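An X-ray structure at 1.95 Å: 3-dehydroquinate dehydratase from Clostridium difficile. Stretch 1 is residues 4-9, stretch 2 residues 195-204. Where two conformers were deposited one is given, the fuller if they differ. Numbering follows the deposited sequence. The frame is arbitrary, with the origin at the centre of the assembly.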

ATOM      1  N   MET B   4      -4.735 -22.293  16.433  1.00 61.20           N
ATOM      2  CA  MET B   4      -3.760 -21.207  16.234  1.00 59.41           C
ATOM      3  C   MET B   4      -2.947 -21.606  14.991  1.00 54.91           C
ATOM      4  O   MET B   4      -3.406 -22.434  14.181  1.00 54.00           O
ATOM      5  N   LYS B   5      -1.755 -21.035  14.832  1.00 50.50           N
ATOM      6  CA  LYS B   5      -0.924 -21.331  13.674  1.00 46.20           C
ATOM      7  C   LYS B   5       0.511 -21.590  14.037  1.00 44.14           C
ATOM      8  O   LYS B   5       1.016 -21.061  15.020  1.00 46.32           O
ATOM      9  N   ARG B   6       1.179 -22.401  13.223  0.50 42.08           N
ATOM     10  CA  ARG B   6       2.591 -22.668  13.397  0.50 40.95           C
ATOM     11  C   ARG B   6       3.371 -21.489  12.831  0.50 39.45           C
ATOM     12  O   ARG B   6       2.888 -20.781  11.939  0.50 36.65           O
ATOM     13  N   LYS B   7       4.554 -21.250  13.380  1.00 39.12           N
ATOM     14  CA  LYS B   7       5.448 -20.225  12.849  1.00 38.41           C
ATOM     15  C   LYS B   7       6.489 -21.032  12.104  1.00 34.99           C
ATOM     16  O   LYS B   7       6.654 -22.232  12.365  1.00 35.17           O
ATOM     17  N   VAL B   8       7.172 -20.416  11.157  1.00 31.86           N
ATOM     18  CA  VAL B   8       8.208 -21.122  10.428  1.00 29.12           C
ATOM     19  C   VAL B   8       9.543 -20.457  10.735  1.00 30.36           C
ATOM     20  O   VAL B   8       9.774 -19.332  10.329  1.00 29.21           O
ATOM     21  N   GLN B   9      10.406 -21.161  11.474  1.00 31.76           N
ATOM     22  CA  GLN B   9      11.719 -20.639  11.843  1.00 34.29           C
ATOM     23  C   GLN B   9      12.758 -21.098  10.827  1.00 34.32           C
ATOM     24  O   GLN B   9      12.843 -22.285  10.510  1.00 35.16           O
ATOM     25  N   MET B 195      -7.998 -16.658   3.768  1.00 24.86           N
ATOM     26  CA  MET B 195      -7.139 -17.790   4.056  1.00 25.57           C
ATOM     27  C   MET B 195      -6.486 -17.579   5.424  1.00 27.06           C
ATOM     28  O   MET B 195      -6.553 -18.445   6.299  1.00 27.77           O
ATOM     29  N   PHE B 196      -5.869 -16.413   5.601  1.00 26.84           N
ATOM     30  CA  PHE B 196      -5.207 -16.064   6.848  1.00 27.63           C
ATOM     31  C   PHE B 196      -6.118 -16.243   8.054  1.00 28.71           C
ATOM     32  O   PHE B 196      -5.729 -16.846   9.068  1.00 29.97           O
ATOM     33  N   LYS B 197      -7.334 -15.747   7.938  1.00 29.27           N
ATOM     34  CA  LYS B 197      -8.272 -15.753   9.051  1.00 31.81           C
ATOM     35  C   LYS B 197      -9.025 -17.053   9.312  1.00 33.39           C
ATOM     36  O   LYS B 197      -9.212 -17.430  10.467  1.00 31.42           O
ATOM     37  N   ILE B 198      -9.432 -17.732   8.243  1.00 32.63           N
ATOM     38  CA  ILE B 198     -10.309 -18.896   8.341  1.00 33.46           C
ATOM     39  C   ILE B 198      -9.665 -20.259   8.121  1.00 32.93           C
ATOM     40  O   ILE B 198      -9.906 -21.178   8.911  1.00 31.43           O
ATOM     41  N   TYR B 199      -8.836 -20.392   7.074  1.00 30.10           N
ATOM     42  CA  TYR B 199      -8.300 -21.713   6.685  1.00 30.87           C
ATOM     43  C   TYR B 199      -6.849 -22.034   6.993  1.00 29.75           C
ATOM     44  O   TYR B 199      -6.506 -23.194   7.136  1.00 29.18           O
ATOM     45  N   ALA B 200      -5.998 -21.023   7.091  1.00 27.64           N
ATOM     46  CA  ALA B 200      -4.581 -21.250   7.288  1.00 27.47           C
ATOM     47  C   ALA B 200      -4.193 -21.677   8.702  1.00 29.19           C
ATOM     48  O   ALA B 200      -4.675 -21.119   9.698  1.00 27.65           O
ATOM     49  N   ASP B 201      -3.329 -22.685   8.794  1.00 28.14           N
ATOM     50  CA  ASP B 201      -2.772 -23.052  10.092  1.00 29.93           C
ATOM     51  C   ASP B 201      -1.259 -22.865  10.053  1.00 28.14           C
ATOM     52  O   ASP B 201      -0.546 -23.407  10.874  1.00 30.15           O
ATOM     53  N   ARG B 202      -0.800 -22.077   9.074  1.00 26.89           N
ATOM     54  CA  ARG B 202       0.622 -21.747   8.899  1.00 25.92           C
ATOM     55  C   ARG B 202       0.713 -20.441   8.086  1.00 24.04           C
ATOM     56  O   ARG B 202      -0.297 -19.975   7.541  1.00 23.89           O
ATOM     57  N   PRO B 203       1.916 -19.853   7.999  1.00 22.60           N
ATOM     58  CA  PRO B 203       2.001 -18.602   7.252  1.00 23.79           C
ATOM     59  C   PRO B 203       1.886 -18.856   5.760  1.00 22.06           C
ATOM     60  O   PRO B 203       2.238 -19.946   5.284  1.00 21.98           O
ATOM     61  N   ILE B 204       1.365 -17.860   5.049  1.00 20.81           N
ATOM     62  CA  ILE B 204       1.184 -17.918   3.619  1.00 20.01           C
ATOM     63  C   ILE B 204       1.850 -16.722   2.974  1.00 19.92           C
ATOM     64  O   ILE B 204       2.117 -15.699   3.640  1.00 21.39           O
TER

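Two like-charged guanidinium groups crowd together across this contact, R6 NH1 lying over one face of the R202 group: R6 NH1 sits 3.0 Å from R202 NH2, a close approach of like charges and not a hydrogen bond, since both atoms are donors. An acidic partner lies beside R202: D201 OD1 takes hydrogen bonds from R202 NE (2.8 Å) and R202 NH1 (2.9 Å), both part of a salt bridge, while R6 NH2 and R202 NH2 are satisfied elsewhere in the structure. R202 holds chi1 p, chi2 t and chi3 p; R6, given in one of two deposited conformers, has chi1 p, chi2 t and chi3 at -95°, between wells. Its CA-to-CB bond runs sideways, but the end of the side chain comes nearer to the other stretch. The backbone anchors this region through R6 N, which donates to D201 O at 3.1 Å with a nearly straight angle of 169°; K5 CA also approaches D201 O at 3.5 Å.

K5 makes the second cluster. Its bond to CB also points sideways, and an extended m, t, t, t chain carries the ammonium to the helix at F196, where K5 NZ donates to F196 O at 2.8 Å. The same nitrogen lies over the face of the F196 ring, with K5 NZ 3.3 Å from the ring centroid and 20° off the normal, a cation-pi contact; F196 has chi1 t and chi2 86°. Water 1 accepts from K5 NZ (2.6 Å) and donates to R202 O (2.8 Å), bridging the stretches. On the way, K5 CE passes 3.6 Å from A200 O.

Apolar packing is slight: V8, chi1 t, points toward the other stretch and sets CG2 3.8 Å from P203 CD, which also meets R6 O at 3.5 Å. R202 N is buried without a partner.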

ATOM      1  CB  MET B   4      -2.873 -21.055  17.485  1.00 62.02           C
ATOM      2  CG  MET B   4      -2.449 -19.599  17.830  1.00 67.26           C
ATOM      3  SD  MET B   4      -1.457 -18.697  16.613  1.00 74.73           S
ATOM      4  CE  MET B   4      -1.262 -17.114  17.449  1.00 70.80           C
ATOM      5  CB  LYS B   5      -0.902 -20.138  12.731  1.00 43.85           C
ATOM      6  CG  LYS B   5      -2.232 -19.650  12.263  1.00 45.24           C
ATOM      7  CD  LYS B   5      -2.023 -18.533  11.240  1.00 42.08           C
ATOM      8  CE  LYS B   5      -3.322 -17.970  10.749  1.00 38.28           C
ATOM      9  NZ  LYS B   5      -3.046 -16.931   9.746  1.00 38.23           N
ATOM     10  CB  ARG B   6       2.978 -23.958  12.662  0.50 40.10           C
ATOM     11  CG  ARG B   6       2.436 -24.012  11.254  0.50 38.97           C
ATOM     12  CD  ARG B   6       2.366 -25.428  10.669  0.50 38.70           C
ATOM     13  NE  ARG B   6       3.532 -25.799   9.870  0.50 37.14           N
ATOM     14  CZ  ARG B   6       3.558 -26.853   9.060  0.50 32.94           C
ATOM     15  NH1 ARG B   6       2.491 -27.630   8.959  0.50 34.49           N
ATOM     16  NH2 ARG B   6       4.642 -27.131   8.355  0.50 29.96           N
ATOM     17  CB  LYS B   7       6.095 -19.372  13.954  1.00 40.83           C
ATOM     18  CG  LYS B   7       5.286 -18.118  14.373  1.00 46.61           C
ATOM     19  CD  LYS B   7       3.993 -18.441  15.111  1.00 55.03           C
ATOM     20  CE  LYS B   7       3.120 -17.174  15.334  1.00 58.52           C
ATOM     21  NZ  LYS B   7       3.818 -16.084  16.090  1.00 61.61           N
ATOM     22  CB  VAL B   8       7.937 -21.126   8.934  1.00 28.47           C
ATOM     23  CG1 VAL B   8       9.085 -21.777   8.196  1.00 28.26           C
ATOM     24  CG2 VAL B   8       6.642 -21.845   8.642  1.00 25.86           C
ATOM     25  CB  GLN B   9      12.112 -21.135  13.235  1.00 37.31           C
ATOM     26  CG  GLN B   9      13.393 -20.501  13.827  1.00 44.12           C
ATOM     27  CD  GLN B   9      13.206 -19.056  14.312  1.00 49.35           C
ATOM     28  OE1 GLN B   9      14.183 -18.315  14.477  1.00 48.91           O
ATOM     29  NE2 GLN B   9      11.953 -18.657  14.548  1.00 47.68           N
ATOM     30  CB  MET B 195      -6.062 -17.920   2.978  1.00 24.54           C
ATOM     31  CG  MET B 195      -5.186 -19.147   3.104  1.00 26.77           C
ATOM     32  SD  MET B 195      -6.103 -20.658   2.725  1.00 28.37           S
ATOM     33  CE  MET B 195      -4.905 -21.885   3.270  1.00 24.47           C
ATOM     34  CB  PHE B 196      -4.731 -14.590   6.786  1.00 27.91           C
ATOM     35  CG  PHE B 196      -3.958 -14.143   8.000  1.00 30.86           C
ATOM     36  CD1 PHE B 196      -2.577 -14.354   8.084  1.00 29.30           C
ATOM     37  CD2 PHE B 196      -4.597 -13.500   9.046  1.00 33.48           C
ATOM     38  CE1 PHE B 196      -1.854 -13.937   9.189  1.00 33.57           C
ATOM     39  CE2 PHE B 196      -3.883 -13.081  10.168  1.00 39.52           C
ATOM     40  CZ  PHE B 196      -2.496 -13.303  10.236  1.00 35.51           C
ATOM     41  CB  LYS B 197      -9.293 -14.642   8.874  1.00 33.71           C
ATOM     42  CG  LYS B 197      -8.814 -13.267   9.280  1.00 36.40           C
ATOM     43  CD  LYS B 197      -9.985 -12.315   9.247  1.00 41.58           C
ATOM     44  CE  LYS B 197      -9.762 -11.105  10.099  1.00 45.35           C
ATOM     45  NZ  LYS B 197     -10.987 -10.220  10.071  1.00 46.45           N
ATOM     46  CB  ILE B 198     -11.474 -18.763   7.320  1.00 36.02           C
ATOM     47  CG1 ILE B 198     -12.209 -17.432   7.526  1.00 38.80           C
ATOM     48  CG2 ILE B 198     -12.457 -19.947   7.439  1.00 35.27           C
ATOM     49  CD1 ILE B 198     -13.199 -17.129   6.452  1.00 44.33           C
ATOM     50  CB  TYR B 199      -8.512 -21.926   5.184  1.00 30.99           C
ATOM     51  CG  TYR B 199      -9.945 -21.848   4.773  1.00 36.86           C
ATOM     52  CD1 TYR B 199     -10.827 -22.870   5.090  1.00 42.50           C
ATOM     53  CD2 TYR B 199     -10.431 -20.754   4.073  1.00 38.99           C
ATOM     54  CE1 TYR B 199     -12.147 -22.808   4.721  1.00 44.54           C
ATOM     55  CE2 TYR B 199     -11.760 -20.684   3.698  1.00 41.86           C
ATOM     56  CZ  TYR B 199     -12.612 -21.720   4.026  1.00 45.93           C
ATOM     57  OH  TYR B 199     -13.937 -21.672   3.669  1.00 48.30           O
ATOM     58  CB  ALA B 200      -3.804 -20.004   6.900  1.00 26.83           C
ATOM     59  CB  ASP B 201      -3.194 -24.452  10.551  1.00 30.88           C
ATOM     60  CG  ASP B 201      -2.697 -25.565   9.650  1.00 35.28           C
ATOM     61  OD1 ASP B 201      -1.928 -25.322   8.685  1.00 34.64           O
ATOM     62  OD2 ASP B 201      -3.099 -26.713   9.926  1.00 39.32           O
ATOM     63  CB  ARG B 202       1.336 -22.878   8.170  1.00 24.39           C
ATOM     64  CG  ARG B 202       0.909 -23.038   6.726  1.00 24.43           C
ATOM     65  CD  ARG B 202       1.168 -24.462   6.259  1.00 26.81           C
ATOM     66  NE  ARG B 202       0.254 -25.419   6.896  1.00 27.27           N
ATOM     67  CZ  ARG B 202       0.370 -26.747   6.821  1.00 27.68           C
ATOM     68  NH1 ARG B 202      -0.515 -27.529   7.425  1.00 25.83           N
ATOM     69  NH2 ARG B 202       1.372 -27.296   6.155  1.00 27.20           N
ATOM     70  CB  PRO B 203       3.390 -18.054   7.615  1.00 23.28           C
ATOM     71  CG  PRO B 203       3.898 -18.957   8.747  1.00 26.12           C
ATOM     72  CD  PRO B 203       3.224 -20.262   8.522  1.00 22.71           C
ATOM     73  CB  ILE B 204      -0.308 -17.962   3.214  1.00 20.61           C
ATOM     74  CG1 ILE B 204      -1.015 -16.649   3.585  1.00 22.24           C
ATOM     75  CG2 ILE B 204      -1.013 -19.184   3.897  1.00 20.22           C
ATOM     76  CD1 ILE B 204      -2.464 -16.585   3.181  1.00 18.39           C
TER
HETATM   77  O   HOH W   1      -1.594 -17.518   7.640  1.00 26.26           O